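Local coordinates for cytoplasmic protein (Cryptococcus neoformans var. grubii serotype A, PDB 7LPO) that probably hydrolyses steryl beta-glucosides, as a family 5 glycoside hydrolase named sterylglucosidase 1, at residues K532-V537 and G544-Q549; A569-V574 and N586-S591; P575-E580 and L592-D597. One frame throughout, in Å; residues are numbered along the deposited sequence.

Contact 1 lies between strands 518-522 and 567-570 of the TIM barrel; contact 2 starts in strand 567-570 and contact 3 follows it. Contacts 2 and 3 interleave: 569-574 runs on into 575-580, and 586-591 into 592-597, so the same two runs of chain stay in touch through both, with centres about 10 Å apart. Centre to centre, contact 1 is about 13 Å from contact 3 and about 17 Å from contact 2. Probable bonds of 2.6 Å, Tyr534 OH to Asp589 OD2 and Tyr546 OH to Asp597 OD1, join contact 1 to contacts 2 and 3 respectively. The side chain of Glu588 is about 3 Å from a bound Tris molecule that may mark the active-site pocket.

Contact 1: residues K532-V537 and G544-Q549; sequences KAYGYV and GDYSSQ
Ala533 and Tyr546 meet in a beta-alpha loop of the TIM barrel, where the chain leaving helix 528-531 turns back just before helix 547-559. Tyr546 is the N-cap residue of that second helix. The methyl of Ala533 lies over one face of the Tyr546 ring, shifted toward the rim. Its CB is 3.9 Å from the ring centroid, a CH-pi contact, and 3.5 Å from Tyr546 CE1. The backbone closes the loop next to this contact. Gly544 N donates to Ala533 O at 2.9 Å, nearly straight at 172°. Gly544 has a positive phi of 85°, a backbone shape that suits glycine.

The two tyrosine side chains cross at about a right angle. Tyr546 OH arrives at the edge of the Tyr534 ring, in its plane, 3.2 Å from Tyr534 CE1. Neither hydroxyl bonds the other. Tyr546 OH is bound to Asp597 and Tyr534 OH to Asp589, so both tyrosines tie this loop to the later loops of the barrel. The Tyr534 ring also stacks with His579.

At the start of the helix, Asp545 OD1 accepts from Ser547 N, an Asx turn, although Asp545 is poorly ordered. Gln549 comes from the first turn of the helix. Its chain is bent at chi2 (87°), and NE2 lies 3.7 Å from Ala533 CB. Tyr526 O takes one bond from this amide nitrogen. A water takes another: it accepts from Gln549 NE2 at 3.1 Å and from Ala533 N at 2.8 Å.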
loop_
_atom_site.group_PDB
_atom_site.type_symbol
_atom_site.label_atom_id
_atom_site.label_comp_id
_atom_site.label_asym_id
_atom_site.label_seq_id
_atom_site.Cartn_x
_atom_site.Cartn_y
_atom_site.Cartn_z
ATOM N N LYS A 532 14.965 -19.618 -6.974
ATOM C CA LYS A 532 15.535 -20.896 -6.559
ATOM C C LYS A 532 14.543 -21.698 -5.728
ATOM O O LYS A 532 14.486 -22.930 -5.837
ATOM C CB LYS A 532 16.825 -20.655 -5.777
ATOM C CG LYS A 532 17.554 -21.912 -5.346
ATOM C CD LYS A 532 18.890 -21.540 -4.694
ATOM C CE LYS A 532 19.666 -22.766 -4.243
ATOM N NZ LYS A 532 20.096 -23.603 -5.404
ATOM N N ALA A 533 13.746 -21.020 -4.894
ATOM C CA ALA A 533 12.760 -21.728 -4.084
ATOM C C ALA A 533 11.661 -22.355 -4.932
ATOM O O ALA A 533 10.954 -23.257 -4.461
ATOM C CB ALA A 533 12.136 -20.782 -3.060
ATOM N N TYR A 534 11.487 -21.892 -6.159
ATOM C CA TYR A 534 10.493 -22.467 -7.050
ATOM C C TYR A 534 11.060 -23.604 -7.880
ATOM O O TYR A 534 10.310 -24.228 -8.633
ATOM C CB TYR A 534 9.916 -21.391 -7.974
ATOM C CG TYR A 534 9.316 -20.206 -7.247
ATOM C CD1 TYR A 534 8.946 -20.291 -5.907
ATOM C CD2 TYR A 534 9.129 -18.991 -7.901
ATOM C CE1 TYR A 534 8.412 -19.198 -5.251
ATOM C CE2 TYR A 534 8.602 -17.909 -7.255
ATOM C CZ TYR A 534 8.235 -18.009 -5.938
ATOM O OH TYR A 534 7.693 -16.908 -5.301
ATOM N N GLY A 535 12.355 -23.890 -7.754
ATOM C CA GLY A 535 12.968 -24.934 -8.546
ATOM C C GLY A 535 13.430 -24.492 -9.911
ATOM O O GLY A 535 13.709 -25.342 -10.759
ATOM N N TYR A 536 13.560 -23.186 -10.137
ATOM C CA TYR A 536 13.790 -22.665 -11.477
ATOM C C TYR A 536 15.254 -22.678 -11.894
ATOM O O TYR A 536 15.536 -22.475 -13.076
ATOM C CB TYR A 536 13.263 -21.235 -11.574
ATOM C CG TYR A 536 11.802 -21.119 -11.938
ATOM C CD1 TYR A 536 10.860 -22.002 -11.423
ATOM C CD2 TYR A 536 11.364 -20.123 -12.795
ATOM C CE1 TYR A 536 9.510 -21.887 -11.760
ATOM C CE2 TYR A 536 10.027 -20.004 -13.139
ATOM C CZ TYR A 536 9.106 -20.883 -12.621
ATOM O OH TYR A 536 7.781 -20.753 -12.973
ATOM N N VAL A 537 16.196 -22.905 -10.980
ATOM C CA VAL A 537 17.615 -22.860 -11.312
ATOM C C VAL A 537 18.351 -24.003 -10.622
ATOM O O VAL A 537 17.780 -24.756 -9.832
ATOM C CB VAL A 537 18.251 -21.512 -10.924
ATOM C CG1 VAL A 537 17.500 -20.364 -11.571
ATOM C CG2 VAL A 537 18.274 -21.349 -9.403
ATOM N N GLY A 544 11.387 -25.429 -2.552
ATOM C CA GLY A 544 10.703 -25.539 -1.303
ATOM C C GLY A 544 11.446 -24.995 -0.113
ATOM O O GLY A 544 10.858 -24.915 0.920
ATOM N N ASP A 545 12.699 -24.580 -0.264
ATOM C CA ASP A 545 13.463 -24.082 0.823
ATOM C C ASP A 545 13.263 -22.577 0.828
ATOM O O ASP A 545 13.876 -21.887 0.060
ATOM C CB ASP A 545 14.942 -24.405 0.640
ATOM C CG ASP A 545 15.789 -23.854 1.746
ATOM O OD1 ASP A 545 15.216 -23.366 2.685
ATOM O OD2 ASP A 545 16.998 -23.904 1.691
ATOM N N TYR A 546 12.476 -22.069 1.770
ATOM C CA TYR A 546 12.225 -20.658 1.874
ATOM C C TYR A 546 12.964 -19.952 3.030
ATOM O O TYR A 546 12.513 -18.952 3.507
ATOM C CB TYR A 546 10.733 -20.422 2.007
ATOM C CG TYR A 546 9.963 -20.624 0.758
ATOM C CD1 TYR A 546 9.918 -19.643 -0.197
ATOM C CD2 TYR A 546 9.297 -21.796 0.514
ATOM C CE1 TYR A 546 9.215 -19.815 -1.349
ATOM C CE2 TYR A 546 8.588 -21.980 -0.640
ATOM C CZ TYR A 546 8.548 -20.980 -1.571
ATOM O OH TYR A 546 7.863 -21.117 -2.704
ATOM N N SER A 547 14.068 -20.533 3.472
ATOM C CA SER A 547 14.923 -20.005 4.530
ATOM C C SER A 547 15.175 -18.509 4.387
ATOM O O SER A 547 15.094 -17.757 5.364
ATOM C CB SER A 547 16.265 -20.745 4.539
ATOM O OG SER A 547 16.103 -22.139 4.691
ATOM N N SER A 548 15.574 -18.070 3.189
ATOM C CA SER A 548 15.892 -16.654 3.003
ATOM C C SER A 548 14.642 -15.783 3.086
ATOM O O SER A 548 14.654 -14.723 3.728
ATOM C CB SER A 548 16.594 -16.448 1.666
ATOM O OG SER A 548 17.943 -16.855 1.762
ATOM N N GLN A 549 13.557 -16.199 2.438
ATOM C CA GLN A 549 12.319 -15.438 2.541
ATOM C C GLN A 549 11.855 -15.360 3.990
ATOM O O GLN A 549 11.341 -14.322 4.442
ATOM C CB GLN A 549 11.254 -16.079 1.658
ATOM C CG GLN A 549 11.535 -15.955 0.156
ATOM C CD GLN A 549 12.398 -17.081 -0.399
ATOM O OE1 GLN A 549 13.140 -17.738 0.333
ATOM N NE2 GLN A 549 12.313 -17.297 -1.712
HETATM O O HOH W 1 14.199 -18.456 -3.876
#

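Contact 2: residues A569-V574 and N586-S591; sequences AIWNYV and NGEDLS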
loop_
_atom_site.group_PDB
_atom_site.type_symbol
_atom_site.label_atom_id
_atom_site.label_comp_id
_atom_site.label_asym_id
_atom_site.label_seq_id
_atom_site.Cartn_x
_atom_site.Cartn_y
_atom_site.Cartn_z
ATOM N N ALA A 569 -0.916 -4.310 7.979
ATOM C CA ALA A 569 -1.496 -5.112 6.909
ATOM C C ALA A 569 -0.355 -5.523 5.989
ATOM O O ALA A 569 0.268 -4.671 5.344
ATOM C CB ALA A 569 -2.571 -4.336 6.143
ATOM N N ILE A 570 -0.082 -6.825 5.947
ATOM C CA ILE A 570 0.953 -7.358 5.077
ATOM C C ILE A 570 0.532 -7.240 3.615
ATOM O O ILE A 570 -0.606 -7.555 3.246
ATOM C CB ILE A 570 1.235 -8.825 5.442
ATOM C CG1 ILE A 570 1.697 -8.945 6.898
ATOM C CG2 ILE A 570 2.244 -9.401 4.473
ATOM C CD1 ILE A 570 1.776 -10.389 7.393
ATOM N N TRP A 571 1.458 -6.792 2.771
ATOM C CA TRP A 571 1.302 -6.856 1.320
ATOM C C TRP A 571 2.002 -8.119 0.822
ATOM O O TRP A 571 3.226 -8.229 0.954
ATOM C CB TRP A 571 1.893 -5.616 0.629
ATOM C CG TRP A 571 1.565 -5.608 -0.838
ATOM C CD1 TRP A 571 2.260 -6.218 -1.841
ATOM C CD2 TRP A 571 0.420 -5.001 -1.454
ATOM N NE1 TRP A 571 1.613 -6.038 -3.044
ATOM C CE2 TRP A 571 0.482 -5.295 -2.835
ATOM C CE3 TRP A 571 -0.648 -4.243 -0.973
ATOM C CZ2 TRP A 571 -0.478 -4.842 -3.740
ATOM C CZ3 TRP A 571 -1.605 -3.797 -1.866
ATOM C CH2 TRP A 571 -1.515 -4.098 -3.236
ATOM N N ASN A 572 1.253 -9.076 0.257
ATOM C CA ASN A 572 -0.204 -9.112 0.188
ATOM C C ASN A 572 -0.626 -10.597 0.098
ATOM O O ASN A 572 0.200 -11.502 0.241
ATOM C CB ASN A 572 -0.739 -8.320 -1.000
ATOM C CG ASN A 572 -0.198 -8.808 -2.327
ATOM O OD1 ASN A 572 0.873 -9.427 -2.416
ATOM N ND2 ASN A 572 -0.936 -8.513 -3.373
ATOM N N TYR A 573 -1.911 -10.839 -0.139
ATOM C CA TYR A 573 -2.472 -12.175 -0.319
ATOM C C TYR A 573 -3.126 -12.219 -1.695
ATOM O O TYR A 573 -4.070 -11.469 -1.960
ATOM C CB TYR A 573 -3.481 -12.478 0.790
ATOM C CG TYR A 573 -3.984 -13.896 0.835
ATOM C CD1 TYR A 573 -3.301 -14.877 1.548
ATOM C CD2 TYR A 573 -5.161 -14.254 0.177
ATOM C CE1 TYR A 573 -3.773 -16.185 1.594
ATOM C CE2 TYR A 573 -5.645 -15.544 0.222
ATOM C CZ TYR A 573 -4.951 -16.511 0.936
ATOM O OH TYR A 573 -5.436 -17.806 0.968
ATOM N N VAL A 574 -2.617 -13.075 -2.569
ATOM C CA VAL A 574 -3.055 -13.090 -3.960
ATOM C C VAL A 574 -3.502 -14.494 -4.339
ATOM O O VAL A 574 -2.651 -15.349 -4.639
ATOM C CB VAL A 574 -1.936 -12.613 -4.898
ATOM C CG1 VAL A 574 -2.424 -12.542 -6.331
ATOM C CG2 VAL A 574 -1.385 -11.261 -4.440
ATOM N N ASN A 586 3.841 -6.678 -12.912
ATOM C CA ASN A 586 5.114 -5.972 -13.012
ATOM C C ASN A 586 6.277 -6.757 -12.419
ATOM O O ASN A 586 7.302 -6.176 -12.043
ATOM C CB ASN A 586 5.015 -4.590 -12.354
ATOM C CG ASN A 586 4.145 -3.631 -13.149
ATOM O OD1 ASN A 586 3.897 -3.847 -14.335
ATOM N ND2 ASN A 586 3.694 -2.557 -12.504
ATOM N N GLY A 587 6.158 -8.072 -12.359
ATOM C CA GLY A 587 7.231 -8.893 -11.853
ATOM C C GLY A 587 7.273 -9.016 -10.352
ATOM O O GLY A 587 8.178 -9.672 -9.832
ATOM N N GLU A 588 6.328 -8.415 -9.637
ATOM C CA GLU A 588 6.287 -8.535 -8.187
ATOM C C GLU A 588 5.713 -9.882 -7.771
ATOM O O GLU A 588 4.838 -10.448 -8.434
ATOM C CB GLU A 588 5.451 -7.415 -7.579
ATOM C CG GLU A 588 6.111 -6.063 -7.689
ATOM C CD GLU A 588 5.533 -5.048 -6.730
ATOM O OE1 GLU A 588 4.519 -5.351 -6.066
ATOM O OE2 GLU A 588 6.087 -3.934 -6.662
ATOM N N ASP A 589 6.206 -10.389 -6.641
ATOM C CA ASP A 589 5.750 -11.682 -6.133
ATOM C C ASP A 589 5.828 -11.603 -4.606
ATOM O O ASP A 589 6.775 -12.072 -3.973
ATOM C CB ASP A 589 6.583 -12.838 -6.687
ATOM C CG ASP A 589 6.047 -14.202 -6.279
ATOM O OD1 ASP A 589 5.202 -14.276 -5.364
ATOM O OD2 ASP A 589 6.481 -15.206 -6.879
ATOM N N LEU A 590 4.802 -11.000 -4.011
ATOM C CA LEU A 590 4.784 -10.755 -2.577
ATOM C C LEU A 590 3.656 -11.493 -1.879
ATOM O O LEU A 590 3.423 -11.252 -0.693
ATOM C CB LEU A 590 4.674 -9.253 -2.293
ATOM C CG LEU A 590 5.983 -8.467 -2.395
ATOM C CD1 LEU A 590 6.193 -7.963 -3.808
ATOM C CD2 LEU A 590 5.999 -7.286 -1.412
ATOM N N SER A 591 2.957 -12.383 -2.579
ATOM C CA SER A 591 1.866 -13.126 -1.964
ATOM C C SER A 591 2.383 -14.124 -0.935
ATOM O O SER A 591 3.367 -14.836 -1.165
ATOM C CB SER A 591 1.054 -13.867 -3.023
ATOM O OG SER A 591 -0.033 -14.556 -2.423
HETATM O O HOH W 2 2.487 -7.161 -5.552
#
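Asn572 and Val574 meet Leu590 and Ser591 in the tight part of this contact. Asn572 N donates to Leu590 O at 3.2 Å. Asn572 O in turn receives a CA-H...O contact from Ser591 CA, also 3.2 Å. The same serine accepts from Val574 N through OG, at 3.0 Å. The hydroxyl is anti to its own backbone N (chi1 -178°), and it is also bonded to Trp593 O. Val574 CB packs against Ser591 CB. Leu590 CB lies at the indole edge, 3.9 Å from Trp571 CD1, and the two side chains cross at about a right angle.

The other end is looser and is bridged by a water. Trp571 NE1 and Glu588 OE1 stay 4.2 Å apart. The water between them lies in the indole plane, accepts from NE1 at 2.9 Å and donates to OE1 at 2.8 Å. Glu588 OE1 also bonds the bound Tris, which probably came from the crystallisation liquor and may mark the sugar-binding pocket.

The peptide between Trp571 and Asn572 is cis. A non-proline cis peptide after a tryptophan, just beyond strand 567-570, is a feature of the sugar-binding end of family 5 TIM barrels.

Contact 3: residues P575-E580 and L592-D597; sequences PDNVHE and LWSVDD
His579 is met by Asp596 over a face and by Asp597 at an edge. The CB of Asp596 sits above the ring centre, 3.4 Å from the centroid, in a CH-pi contact. The two side chains slide past each other in opposite directions, and their flat groups are 68° apart. Asp596 OD2 reaches back to the histidine backbone. There it accepts from His579 N at 2.8 Å through its anti lone pair, in a bond of 170°. A water links the same oxygen to Glu580 N.

Asp597 uses a carboxylate oxygen instead. His579 NE2 donates to Asp597 OD2 at 2.9 Å, with the oxygen almost exactly in the imidazole plane. NE2 stands above the carboxylate plane, which is tilted against the ring.

Ser594 ties the other part of the contact. Its OG is anti to the backbone N (chi1 174°) and donates to Asn577 O at 3.1 Å, from above that carbonyl plane. It also accepts from Asp596 N, an ST turn that leads into the 3-10 turn 595-597. The Asn577 amide nitrogen is held by Asp583 and Asp589. Further along, Pro575 O meets the edge of the Trp593 indole, 3.7 Å from CZ3. A water donates to Pro575 O and accepts from Val595 N at 2.9 Å.

Asp597 has another partner: Arg660 pairs with OD2. The His-carboxylate bond is consistent with a proton on His579 NE2. Arg660 probably draws some of the negative charge of Asp597 away from the imidazole. This bond, with Asp596 CB over one face and Tyr534 over the other, holds the ring's rotation.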
loop_
_atom_site.group_PDB
_atom_site.type_symbol
_atom_site.label_atom_id
_atom_site.label_comp_id
_atom_site.label_asym_id
_atom_site.label_seq_id
_atom_site.Cartn_x
_atom_site.Cartn_y
_atom_site.Cartn_z
ATOM N N PRO A 575 -4.810 -14.762 -4.380
ATOM C CA PRO A 575 -5.272 -16.124 -4.710
ATOM C C PRO A 575 -4.733 -16.707 -6.010
ATOM O O PRO A 575 -4.590 -17.934 -6.097
ATOM C CB PRO A 575 -6.798 -15.966 -4.768
ATOM C CG PRO A 575 -7.080 -14.842 -3.763
ATOM C CD PRO A 575 -5.911 -13.888 -3.918
ATOM N N ASP A 576 -4.418 -15.894 -7.019
ATOM C CA ASP A 576 -3.995 -16.425 -8.311
ATOM C C ASP A 576 -2.502 -16.228 -8.571
ATOM O O ASP A 576 -2.060 -16.314 -9.720
ATOM C CB ASP A 576 -4.824 -15.807 -9.442
ATOM C CG ASP A 576 -4.598 -14.309 -9.593
ATOM O OD1 ASP A 576 -3.813 -13.727 -8.811
ATOM O OD2 ASP A 576 -5.214 -13.708 -10.497
ATOM N N ASN A 577 -1.713 -15.999 -7.526
ATOM C CA ASN A 577 -0.264 -15.937 -7.679
ATOM C C ASN A 577 0.274 -17.247 -8.251
ATOM O O ASN A 577 -0.182 -18.336 -7.898
ATOM C CB ASN A 577 0.380 -15.631 -6.325
ATOM C CG ASN A 577 1.900 -15.829 -6.322
ATOM O OD1 ASN A 577 2.394 -16.955 -6.335
ATOM N ND2 ASN A 577 2.637 -14.731 -6.307
ATOM N N VAL A 578 1.242 -17.137 -9.158
ATOM C CA VAL A 578 1.919 -18.298 -9.725
ATOM C C VAL A 578 3.416 -18.024 -9.747
ATOM O O VAL A 578 3.861 -16.874 -9.749
ATOM C CB VAL A 578 1.434 -18.639 -11.152
ATOM C CG1 VAL A 578 0.075 -19.331 -11.109
ATOM C CG2 VAL A 578 1.368 -17.383 -11.990
ATOM N N HIS A 579 4.200 -19.102 -9.783
ATOM C CA HIS A 579 5.656 -18.949 -9.787
ATOM C C HIS A 579 6.146 -18.227 -11.037
ATOM O O HIS A 579 7.086 -17.429 -10.978
ATOM C CB HIS A 579 6.341 -20.312 -9.693
ATOM C CG HIS A 579 6.183 -20.976 -8.368
ATOM N ND1 HIS A 579 6.598 -22.267 -8.130
ATOM C CD2 HIS A 579 5.651 -20.526 -7.208
ATOM C CE1 HIS A 579 6.311 -22.590 -6.882
ATOM N NE2 HIS A 579 5.748 -21.548 -6.298
ATOM N N GLU A 580 5.551 -18.523 -12.188
ATOM C CA GLU A 580 6.059 -17.972 -13.440
ATOM C C GLU A 580 5.887 -16.457 -13.493
ATOM O O GLU A 580 6.813 -15.732 -13.871
ATOM C CB GLU A 580 5.348 -18.633 -14.618
ATOM C CG GLU A 580 5.861 -18.175 -15.968
ATOM C CD GLU A 580 5.182 -18.885 -17.119
ATOM O OE1 GLU A 580 4.253 -19.686 -16.874
ATOM O OE2 GLU A 580 5.584 -18.634 -18.271
ATOM N N LEU A 592 1.688 -14.184 0.203
ATOM C CA LEU A 592 1.978 -15.172 1.231
ATOM C C LEU A 592 1.674 -16.596 0.784
ATOM O O LEU A 592 2.161 -17.545 1.410
ATOM C CB LEU A 592 1.156 -14.874 2.484
ATOM C CG LEU A 592 1.286 -13.485 3.093
ATOM C CD1 LEU A 592 0.439 -13.402 4.344
ATOM C CD2 LEU A 592 2.738 -13.183 3.393
ATOM N N TRP A 593 0.872 -16.763 -0.265
ATOM C CA TRP A 593 0.255 -18.035 -0.607
ATOM C C TRP A 593 0.215 -18.164 -2.124
ATOM O O TRP A 593 0.067 -17.172 -2.840
ATOM C CB TRP A 593 -1.156 -18.116 0.026
ATOM C CG TRP A 593 -1.807 -19.449 -0.073
ATOM C CD1 TRP A 593 -1.754 -20.455 0.842
ATOM C CD2 TRP A 593 -2.621 -19.927 -1.152
ATOM N NE1 TRP A 593 -2.467 -21.545 0.389
ATOM C CE2 TRP A 593 -3.014 -21.242 -0.830
ATOM C CE3 TRP A 593 -3.051 -19.374 -2.361
ATOM C CZ2 TRP A 593 -3.810 -22.013 -1.675
ATOM C CZ3 TRP A 593 -3.839 -20.144 -3.198
ATOM C CH2 TRP A 593 -4.204 -21.450 -2.854
ATOM N N SER A 594 0.374 -19.392 -2.606
ATOM C CA SER A 594 0.357 -19.664 -4.035
ATOM C C SER A 594 -0.059 -21.106 -4.262
ATOM O O SER A 594 0.427 -22.008 -3.574
ATOM C CB SER A 594 1.728 -19.427 -4.676
ATOM O OG SER A 594 1.723 -19.830 -6.040
ATOM N N VAL A 595 -0.951 -21.320 -5.237
ATOM C CA VAL A 595 -1.332 -22.683 -5.596
ATOM C C VAL A 595 -0.115 -23.480 -6.045
ATOM O O VAL A 595 -0.064 -24.698 -5.856
ATOM C CB VAL A 595 -2.413 -22.685 -6.695
ATOM C CG1 VAL A 595 -3.686 -22.034 -6.197
ATOM C CG2 VAL A 595 -1.889 -21.991 -7.945
ATOM N N ASP A 596 0.871 -22.824 -6.664
ATOM C CA ASP A 596 2.072 -23.533 -7.100
ATOM C C ASP A 596 2.890 -24.080 -5.931
ATOM O O ASP A 596 3.817 -24.867 -6.152
ATOM C CB ASP A 596 2.950 -22.614 -7.954
ATOM C CG ASP A 596 2.429 -22.452 -9.376
ATOM O OD1 ASP A 596 1.585 -23.266 -9.804
ATOM O OD2 ASP A 596 2.866 -21.511 -10.070
ATOM N N ASP A 597 2.572 -23.695 -4.702
ATOM C CA ASP A 597 3.258 -24.221 -3.532
ATOM C C ASP A 597 2.445 -25.297 -2.820
ATOM O O ASP A 597 2.843 -25.752 -1.742
ATOM C CB ASP A 597 3.604 -23.084 -2.576
ATOM C CG ASP A 597 4.823 -22.309 -3.028
ATOM O OD1 ASP A 597 5.941 -22.826 -2.858
ATOM O OD2 ASP A 597 4.671 -21.207 -3.602
HETATM O O HOH W 3 -2.188 -18.993 -6.468
HETATM O O HOH W 4 4.086 -20.991 -12.682
#